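Local structure of aspartokinase (Clostridium acetobutylicum, 3TVI) at residues F68-F72 with V99-E104; H371-L376 with I405-D409; D110-R115 with D179-F183. The protein probably catalyses ATP-dependent phosphorylation of the beta-carboxyl group of aspartate, an early step towards threonine, methionine, isoleucine and lysine. The contacts are given in a common frame with arbitrary orientation. Numbering follows the deposited sequence.

Contact 1 (F68-F72 with V99-E104)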
loop_
_atom_site.group_PDB
_atom_site.type_symbol
_atom_site.label_atom_id
_atom_site.label_comp_id
_atom_site.label_asym_id
_atom_site.label_seq_id
_atom_site.Cartn_x
_atom_site.Cartn_y
_atom_site.Cartn_z
ATOM N N PHE B 68 -34.479 -40.266 9.874
ATOM C CA PHE B 68 -33.483 -40.082 8.817
ATOM C C PHE B 68 -32.964 -41.440 8.369
ATOM O O PHE B 68 -31.792 -41.596 8.036
ATOM C CB PHE B 68 -32.340 -39.185 9.300
ATOM C CG PHE B 68 -31.839 -39.537 10.663
ATOM C CD1 PHE B 68 -30.802 -40.434 10.828
ATOM C CD2 PHE B 68 -32.423 -38.985 11.786
ATOM C CE1 PHE B 68 -30.347 -40.765 12.095
ATOM C CE2 PHE B 68 -31.979 -39.307 13.052
ATOM C CZ PHE B 68 -30.939 -40.200 13.211
ATOM N N ASP B 69 -33.858 -42.423 8.334
ATOM C CA ASP B 69 -33.455 -43.807 8.103
ATOM C C ASP B 69 -32.854 -43.992 6.715
ATOM O O ASP B 69 -31.831 -44.658 6.575
ATOM C CB ASP B 69 -34.635 -44.752 8.346
ATOM C CG ASP B 69 -35.127 -44.696 9.782
ATOM O OD1 ASP B 69 -35.862 -45.606 10.216
ATOM O OD2 ASP B 69 -34.766 -43.730 10.488
ATOM N N ASP B 70 -33.467 -43.377 5.706
ATOM C CA ASP B 70 -32.937 -43.408 4.340
ATOM C C ASP B 70 -31.504 -42.866 4.269
ATOM O O ASP B 70 -30.677 -43.418 3.550
ATOM C CB ASP B 70 -33.847 -42.624 3.377
ATOM C CG ASP B 70 -33.761 -41.108 3.576
ATOM O OD1 ASP B 70 -34.127 -40.623 4.673
ATOM O OD2 ASP B 70 -33.328 -40.397 2.635
ATOM N N VAL B 71 -31.221 -41.802 5.026
ATOM C CA VAL B 71 -29.897 -41.167 5.037
ATOM C C VAL B 71 -28.874 -42.046 5.745
ATOM O O VAL B 71 -27.810 -42.339 5.210
ATOM C CB VAL B 71 -29.926 -39.793 5.749
ATOM C CG1 VAL B 71 -28.528 -39.215 5.876
ATOM C CG2 VAL B 71 -30.829 -38.820 5.012
ATOM N N PHE B 72 -29.211 -42.477 6.951
ATOM C CA PHE B 72 -28.293 -43.267 7.754
ATOM C C PHE B 72 -27.963 -44.628 7.135
ATOM O O PHE B 72 -26.951 -45.236 7.503
ATOM C CB PHE B 72 -28.849 -43.461 9.163
ATOM C CG PHE B 72 -27.791 -43.688 10.198
ATOM C CD1 PHE B 72 -27.036 -42.624 10.677
ATOM C CD2 PHE B 72 -27.544 -44.954 10.691
ATOM C CE1 PHE B 72 -26.057 -42.820 11.631
ATOM C CE2 PHE B 72 -26.565 -45.159 11.645
ATOM C CZ PHE B 72 -25.821 -44.091 12.116
ATOM N N VAL B 99 -24.790 -44.397 17.474
ATOM C CA VAL B 99 -24.751 -43.054 16.921
ATOM C C VAL B 99 -26.123 -42.654 16.400
ATOM O O VAL B 99 -26.609 -41.560 16.714
ATOM C CB VAL B 99 -23.710 -42.921 15.794
ATOM C CG1 VAL B 99 -24.087 -41.791 14.847
ATOM C CG2 VAL B 99 -22.329 -42.705 16.392
ATOM N N LYS B 100 -26.757 -43.526 15.617
ATOM C CA LYS B 100 -28.059 -43.186 15.068
ATOM C C LYS B 100 -28.969 -42.760 16.207
ATOM O O LYS B 100 -29.544 -41.673 16.187
ATOM C CB LYS B 100 -28.683 -44.348 14.303
ATOM C CG LYS B 100 -30.136 -44.097 13.929
ATOM C CD LYS B 100 -30.623 -44.975 12.790
ATOM C CE LYS B 100 -32.115 -44.773 12.565
ATOM N NZ LYS B 100 -32.698 -45.796 11.654
ATOM N N LYS B 101 -29.060 -43.608 17.220
ATOM C CA LYS B 101 -29.956 -43.361 18.340
ATOM C C LYS B 101 -29.660 -42.016 18.996
ATOM O O LYS B 101 -30.542 -41.153 19.056
ATOM C CB LYS B 101 -29.889 -44.509 19.350
ATOM C CG LYS B 101 -30.897 -45.618 19.064
ATOM C CD LYS B 101 -30.812 -46.156 17.630
ATOM C CE LYS B 101 -32.156 -46.630 17.088
ATOM N NZ LYS B 101 -32.189 -46.726 15.598
ATOM N N ASN B 102 -28.420 -41.829 19.446
ATOM C CA ASN B 102 -27.996 -40.559 20.043
ATOM C C ASN B 102 -28.510 -39.342 19.282
ATOM O O ASN B 102 -28.998 -38.382 19.885
ATOM C CB ASN B 102 -26.469 -40.469 20.108
ATOM C CG ASN B 102 -25.868 -41.384 21.147
ATOM O OD1 ASN B 102 -25.016 -42.210 20.829
ATOM N ND2 ASN B 102 -26.302 -41.243 22.395
ATOM N N ILE B 103 -28.386 -39.389 17.957
ATOM C CA ILE B 103 -28.798 -38.278 17.098
ATOM C C ILE B 103 -30.308 -38.072 17.166
ATOM O O ILE B 103 -30.771 -36.961 17.430
ATOM C CB ILE B 103 -28.356 -38.492 15.631
ATOM C CG1 ILE B 103 -26.842 -38.370 15.513
ATOM C CG2 ILE B 103 -28.994 -37.472 14.700
ATOM C CD1 ILE B 103 -26.361 -38.323 14.083
ATOM N N GLU B 104 -31.071 -39.139 16.945
ATOM C CA GLU B 104 -32.531 -39.029 16.989
ATOM C C GLU B 104 -33.100 -38.880 18.413
ATOM O O GLU B 104 -34.304 -38.660 18.577
ATOM C CB GLU B 104 -33.207 -40.178 16.230
ATOM C CG GLU B 104 -33.010 -41.568 16.800
ATOM C CD GLU B 104 -33.498 -42.651 15.847
ATOM O OE1 GLU B 104 -33.928 -42.314 14.714
ATOM O OE2 GLU B 104 -33.451 -43.843 16.229
#

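Contact 2 (H371-L376 with I405-D409)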
loop_
_atom_site.group_PDB
_atom_site.type_symbol
_atom_site.label_atom_id
_atom_site.label_comp_id
_atom_site.label_asym_id
_atom_site.label_seq_id
_atom_site.Cartn_x
_atom_site.Cartn_y
_atom_site.Cartn_z
ATOM N N HIS B 371 -7.624 0.715 -13.561
ATOM C CA HIS B 371 -6.900 -0.145 -14.490
ATOM C C HIS B 371 -6.935 -1.568 -14.011
ATOM O O HIS B 371 -6.271 -1.905 -13.034
ATOM C CB HIS B 371 -5.461 0.323 -14.625
ATOM C CG HIS B 371 -5.319 1.816 -14.751
ATOM N ND1 HIS B 371 -5.463 2.458 -15.923
ATOM C CD2 HIS B 371 -5.036 2.791 -13.799
ATOM C CE1 HIS B 371 -5.278 3.777 -15.733
ATOM N NE2 HIS B 371 -5.017 3.978 -14.432
ATOM N N PRO B 372 -7.727 -2.426 -14.677
ATOM C CA PRO B 372 -7.831 -3.839 -14.296
ATOM C C PRO B 372 -6.779 -4.713 -14.992
ATOM O O PRO B 372 -5.790 -4.190 -15.503
ATOM C CB PRO B 372 -9.240 -4.200 -14.762
ATOM C CG PRO B 372 -9.429 -3.368 -15.988
ATOM C CD PRO B 372 -8.648 -2.096 -15.781
ATOM N N ASN B 373 -6.987 -6.028 -14.994
ATOM C CA ASN B 373 -6.159 -6.962 -15.766
ATOM C C ASN B 373 -4.724 -7.090 -15.252
ATOM O O ASN B 373 -3.782 -7.302 -16.025
ATOM C CB ASN B 373 -6.174 -6.601 -17.261
ATOM C CG ASN B 373 -7.560 -6.697 -17.871
ATOM O OD1 ASN B 373 -8.065 -5.727 -18.430
ATOM N ND2 ASN B 373 -8.183 -7.872 -17.764
HETATM N N MSE B 374 -4.575 -6.987 -13.935
HETATM C CA MSE B 374 -3.297 -7.207 -13.270
HETATM C C MSE B 374 -3.331 -8.558 -12.597
HETATM O O MSE B 374 -4.384 -9.024 -12.152
HETATM C CB MSE B 374 -3.065 -6.101 -12.240
HETATM C CG MSE B 374 -1.787 -6.315 -11.431
HETATM SE SE MSE B 374 -0.981 -4.584 -10.956
HETATM C CE MSE B 374 -1.646 -4.478 -9.106
ATOM N N ALA B 375 -2.172 -9.205 -12.546
ATOM C CA ALA B 375 -1.971 -10.393 -11.725
ATOM C C ALA B 375 -0.760 -10.166 -10.819
ATOM O O ALA B 375 0.123 -9.352 -11.132
ATOM C CB ALA B 375 -1.771 -11.622 -12.601
ATOM N N LEU B 376 -0.733 -10.874 -9.692
ATOM C CA LEU B 376 0.333 -10.724 -8.706
ATOM C C LEU B 376 1.180 -11.970 -8.680
ATOM O O LEU B 376 0.658 -13.078 -8.700
ATOM C CB LEU B 376 -0.246 -10.474 -7.316
ATOM C CG LEU B 376 -1.020 -9.170 -7.181
ATOM C CD1 LEU B 376 -1.530 -9.025 -5.767
ATOM C CD2 LEU B 376 -0.166 -7.970 -7.561
ATOM N N ILE B 405 6.200 -4.532 -16.178
ATOM C CA ILE B 405 5.900 -4.582 -14.757
ATOM C C ILE B 405 4.877 -3.504 -14.430
ATOM O O ILE B 405 4.991 -2.379 -14.899
ATOM C CB ILE B 405 7.181 -4.341 -13.931
ATOM C CG1 ILE B 405 8.230 -5.409 -14.253
ATOM C CG2 ILE B 405 6.887 -4.340 -12.437
ATOM C CD1 ILE B 405 9.562 -5.177 -13.574
ATOM N N ARG B 406 3.876 -3.845 -13.629
ATOM C CA ARG B 406 2.824 -2.897 -13.253
ATOM C C ARG B 406 2.760 -2.582 -11.750
ATOM O O ARG B 406 2.098 -1.632 -11.341
ATOM C CB ARG B 406 1.466 -3.426 -13.718
ATOM C CG ARG B 406 1.194 -3.243 -15.205
ATOM C CD ARG B 406 -0.261 -3.522 -15.528
ATOM N NE ARG B 406 -1.153 -2.702 -14.713
ATOM C CZ ARG B 406 -2.453 -2.935 -14.535
ATOM N NH1 ARG B 406 -3.046 -3.975 -15.117
ATOM N NH2 ARG B 406 -3.166 -2.118 -13.765
HETATM N N MSE B 407 3.420 -3.382 -10.925
HETATM C CA MSE B 407 3.589 -3.036 -9.517
HETATM C C MSE B 407 4.846 -3.689 -9.016
HETATM O O MSE B 407 5.244 -4.751 -9.504
HETATM C CB MSE B 407 2.384 -3.498 -8.691
HETATM C CG MSE B 407 2.369 -2.964 -7.256
HETATM SE SE MSE B 407 1.301 -4.162 -6.105
HETATM C CE MSE B 407 2.756 -5.122 -5.202
ATOM N N ILE B 408 5.496 -3.030 -8.064
ATOM C CA ILE B 408 6.531 -3.647 -7.258
ATOM C C ILE B 408 6.246 -3.318 -5.803
ATOM O O ILE B 408 6.025 -2.156 -5.435
ATOM C CB ILE B 408 7.939 -3.124 -7.603
ATOM C CG1 ILE B 408 8.245 -3.317 -9.088
ATOM C CG2 ILE B 408 8.998 -3.831 -6.765
ATOM C CD1 ILE B 408 9.553 -2.687 -9.511
ATOM N N ASP B 409 6.210 -4.357 -4.983
ATOM C CA ASP B 409 6.367 -4.186 -3.552
ATOM C C ASP B 409 7.533 -5.025 -3.102
ATOM O O ASP B 409 7.530 -6.252 -3.240
ATOM C CB ASP B 409 5.127 -4.600 -2.767
ATOM C CG ASP B 409 5.410 -4.771 -1.268
ATOM O OD1 ASP B 409 6.146 -3.931 -0.679
ATOM O OD2 ASP B 409 4.897 -5.757 -0.691
#

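Contact 3 (D110-R115 with D179-F183)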
loop_
_atom_site.group_PDB
_atom_site.type_symbol
_atom_site.label_atom_id
_atom_site.label_comp_id
_atom_site.label_asym_id
_atom_site.label_seq_id
_atom_site.Cartn_x
_atom_site.Cartn_y
_atom_site.Cartn_z
ATOM N N ASP B 110 -22.884 -30.516 16.539
ATOM C CA ASP B 110 -21.469 -30.804 16.773
ATOM C C ASP B 110 -21.221 -32.300 17.030
ATOM O O ASP B 110 -20.311 -32.892 16.458
ATOM C CB ASP B 110 -20.909 -29.955 17.924
ATOM C CG ASP B 110 -20.558 -28.538 17.493
ATOM O OD1 ASP B 110 -21.329 -27.938 16.712
ATOM O OD2 ASP B 110 -19.512 -28.019 17.943
ATOM N N TYR B 111 -22.037 -32.911 17.878
ATOM C CA TYR B 111 -21.961 -34.347 18.069
ATOM C C TYR B 111 -22.185 -35.066 16.733
ATOM O O TYR B 111 -21.375 -35.892 16.304
ATOM C CB TYR B 111 -23.002 -34.821 19.088
ATOM C CG TYR B 111 -23.029 -36.323 19.198
ATOM C CD1 TYR B 111 -23.920 -37.076 18.448
ATOM C CD2 TYR B 111 -22.123 -36.989 20.003
ATOM C CE1 TYR B 111 -23.932 -38.450 18.523
ATOM C CE2 TYR B 111 -22.126 -38.363 20.084
ATOM C CZ TYR B 111 -23.035 -39.090 19.345
ATOM O OH TYR B 111 -23.043 -40.468 19.423
ATOM N N ALA B 112 -23.299 -34.741 16.086
ATOM C CA ALA B 112 -23.667 -35.353 14.817
ATOM C C ALA B 112 -22.483 -35.425 13.850
ATOM O O ALA B 112 -22.048 -36.506 13.484
ATOM C CB ALA B 112 -24.817 -34.584 14.184
ATOM N N ALA B 113 -21.958 -34.265 13.464
ATOM C CA ALA B 113 -20.965 -34.180 12.390
ATOM C C ALA B 113 -19.599 -34.745 12.787
ATOM O O ALA B 113 -18.826 -35.184 11.920
ATOM C CB ALA B 113 -20.823 -32.741 11.916
ATOM N N SER B 114 -19.303 -34.746 14.085
ATOM C CA SER B 114 -18.017 -35.247 14.566
ATOM C C SER B 114 -17.906 -36.772 14.506
ATOM O O SER B 114 -16.813 -37.306 14.679
ATOM C CB SER B 114 -17.766 -34.779 15.997
ATOM O OG SER B 114 -18.868 -35.094 16.827
ATOM N N ARG B 115 -19.013 -37.472 14.255
ATOM C CA ARG B 115 -19.009 -38.936 14.269
ATOM C C ARG B 115 -18.320 -39.576 13.058
ATOM O O ARG B 115 -17.928 -40.746 13.105
ATOM C CB ARG B 115 -20.429 -39.486 14.466
ATOM C CG ARG B 115 -20.763 -39.806 15.917
ATOM C CD ARG B 115 -20.375 -38.692 16.887
ATOM N NE ARG B 115 -19.629 -39.188 18.048
ATOM C CZ ARG B 115 -18.729 -38.488 18.740
ATOM N NH1 ARG B 115 -18.414 -37.244 18.400
ATOM N NH2 ARG B 115 -18.115 -39.040 19.779
ATOM N N ASP B 179 -19.878 -31.154 26.933
ATOM C CA ASP B 179 -20.559 -31.643 25.734
ATOM C C ASP B 179 -19.647 -31.501 24.519
ATOM O O ASP B 179 -18.757 -30.648 24.503
ATOM C CB ASP B 179 -21.878 -30.890 25.516
ATOM C CG ASP B 179 -22.913 -31.184 26.606
ATOM O OD1 ASP B 179 -22.795 -32.211 27.315
ATOM O OD2 ASP B 179 -23.858 -30.380 26.757
ATOM N N VAL B 180 -19.874 -32.346 23.511
ATOM C CA VAL B 180 -19.025 -32.398 22.318
ATOM C C VAL B 180 -19.028 -31.090 21.544
ATOM O O VAL B 180 -20.072 -30.641 21.076
ATOM C CB VAL B 180 -19.464 -33.512 21.357
ATOM C CG1 VAL B 180 -18.919 -33.273 19.956
ATOM C CG2 VAL B 180 -19.008 -34.855 21.884
ATOM N N LYS B 181 -17.841 -30.498 21.413
ATOM C CA LYS B 181 -17.636 -29.291 20.616
ATOM C C LYS B 181 -16.677 -29.603 19.470
ATOM O O LYS B 181 -15.662 -30.259 19.666
ATOM C CB LYS B 181 -17.058 -28.174 21.489
ATOM C CG LYS B 181 -17.490 -26.777 21.069
ATOM C CD LYS B 181 -16.840 -25.695 21.925
ATOM C CE LYS B 181 -17.507 -24.343 21.719
ATOM N NZ LYS B 181 -17.665 -24.013 20.273
ATOM N N THR B 182 -17.007 -29.133 18.275
ATOM C CA THR B 182 -16.187 -29.386 17.102
ATOM C C THR B 182 -15.363 -28.141 16.829
ATOM O O THR B 182 -15.768 -27.045 17.216
ATOM C CB THR B 182 -17.065 -29.735 15.878
ATOM O OG1 THR B 182 -16.433 -30.769 15.113
ATOM C CG2 THR B 182 -17.325 -28.507 14.988
ATOM N N PHE B 183 -14.207 -28.309 16.187
ATOM C CA PHE B 183 -13.398 -27.174 15.733
ATOM C C PHE B 183 -14.126 -26.443 14.615
ATOM O O PHE B 183 -14.821 -27.066 13.820
ATOM C CB PHE B 183 -12.042 -27.637 15.210
ATOM C CG PHE B 183 -11.095 -28.082 16.279
ATOM C CD1 PHE B 183 -10.354 -27.159 16.996
ATOM C CD2 PHE B 183 -10.927 -29.428 16.556
ATOM C CE1 PHE B 183 -9.472 -27.564 17.987
ATOM C CE2 PHE B 183 -10.048 -29.849 17.543
ATOM C CZ PHE B 183 -9.319 -28.913 18.262
#

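Contact 1 (F68-F72 with V99-E104)
Two phenylalanines, one turn apart at the start of helix 69-85, reach across to the last turns of helix 92-104. Phe68 is the N-cap residue; its carbonyl O receives the amide N of Phe72 at 2.9 Å, which opens the helix. Its CA-CB bond runs sideways, yet with chi1 p the ring swings over to helix 92-104, where Phe68 CZ lies 3.7 Å from Ile103 CG2 and Phe68 CE2 lies 3.5 Å from Glu104 CB. A large flat ring suits this place, because helix 51-63 also touches it through Cys58, His61 and Val62.

Phe72, with chi1 t, points toward its partner helix. One face of its ring takes a CH-pi contact from Lys100 CB, 3.7 Å from the ring centroid, while Phe72 CE1 meets Val99 CG1 at 3.9 Å. Lys100 is fully extended, all four chi angles t: its methylenes pass along the aromatic residues and its ammonium escapes to the surface, where NZ forms a salt bridge with Asp69 OD2 at 3.1 Å. An acidic side chain in a first helical turn also suits the helix dipole. Buried rings beneath a bordering ion pair join consecutive, antiparallel helices here, a helical hairpin within the amino acid kinase domain.

Contact 2 (H371-L376 with I405-D409)
This contact belongs to the ACT-type regulatory part of the enzyme and spans one face of its antiparallel sheet. Strands 367-380 and 405-410 are not neighbours: strand 416-422 runs between them, so the two short segments share a roughly common direction, 41° apart, with their axes 8.3 Å from each other. No backbone pairing joins them; side chains bridge the gap, partly to main-chain carbonyls, and two beta bulges shape the junction. Arg406 and Met407 form a classic bulge opposite Gly420, which fits the way both their CA-CB bonds point toward 371-376. Asn373 and Met374 form a G1 bulge opposite Phe298; Asn373 has positive phi (68°), a conformation that asparagine tolerates better than most residues.

Arginine suits the crossing because its long chain can span the intervening strand and its planar head offers several donors. Arg406 NH2 donates to His371 O at 3.2 Å, and Arg406 NH1 to Pro372 O at 2.8 Å, both acceptors lying near the guanidinium plane. Glu422 on the middle strand adds a long, weak ion pair. Farther along, flexible apolar chains replace the polar clasp: Met374 and Met407, both selenomethionine, meet through Met374 CE and Met407 CB at 4.2 Å, and Leu376 CD2 approaches Met407 SE at 4.3 Å. Leu376 also touches Glu330, a residue of a lysine pocket, while Ile408 pairs with an antiparallel strand of the second subunit, extending the sheet across the dimer. Over one face of the Arg406 guanidinium sits Met374, its CB 3.6 Å from NH1.

Contact 3 (D110-R115 with D179-F183)
A beta-hairpin of the amino acid kinase domain, strands 172-174 and 180-182, lies across the early turns of helix 109-127; the helical segment 110-115 and strand 180-182 cross at 66°, their axes 7.4 Å apart at closest approach. The polar link is a side chain to backbone hydrogen bond: Thr182 N donates to Asp110 OD2 at 2.8 Å, almost straight at 166°. The strand runs so near that aspartate's short side chain spans the gap, its carboxylate a good acceptor for NH. Thr182 OG1 is engaged within the hairpin, bonded to Phe171 O.

Van der Waals packing centres on Val180, whose compact branches fit against the helix: CG1 lies 3.7 Å from Tyr111 CA and 3.6 Å from Ser114 OG, and CG2 lies 4.2 Å from Tyr111 CD2 at the ring edge. The side chain of Ser114 is about 5 Å from that of Glu117, a probable substrate-binding residue. Cation-pi contacts with Tyr118 and Tyr172 hold the Arg115 guanidinium, and Arg115 NH1 donates to Ser114 OG at 2.7 Å.

Along the chain contact 1 comes first, then contact 3, and contact 2 last. Contacts 1 and 3 both belong to the amino acid kinase domain, their centres 15 Å apart. They touch through the consecutive helices 92-104 and 109-127, where Val99 packs on Arg115 and Ile103 on Ala112, so the helical hairpin and the beta-hairpin are joined through this pair near the probable aspartate site. Contact 2 lies on the other side of the chain's centre, its centre about 53 Å from that of contact 1 and 44 Å from that of contact 3, in the regulatory sheet shared with the second subunit. The kinase-domain contacts and regulatory sheet are thus well apart, consistent with long-range allosteric control.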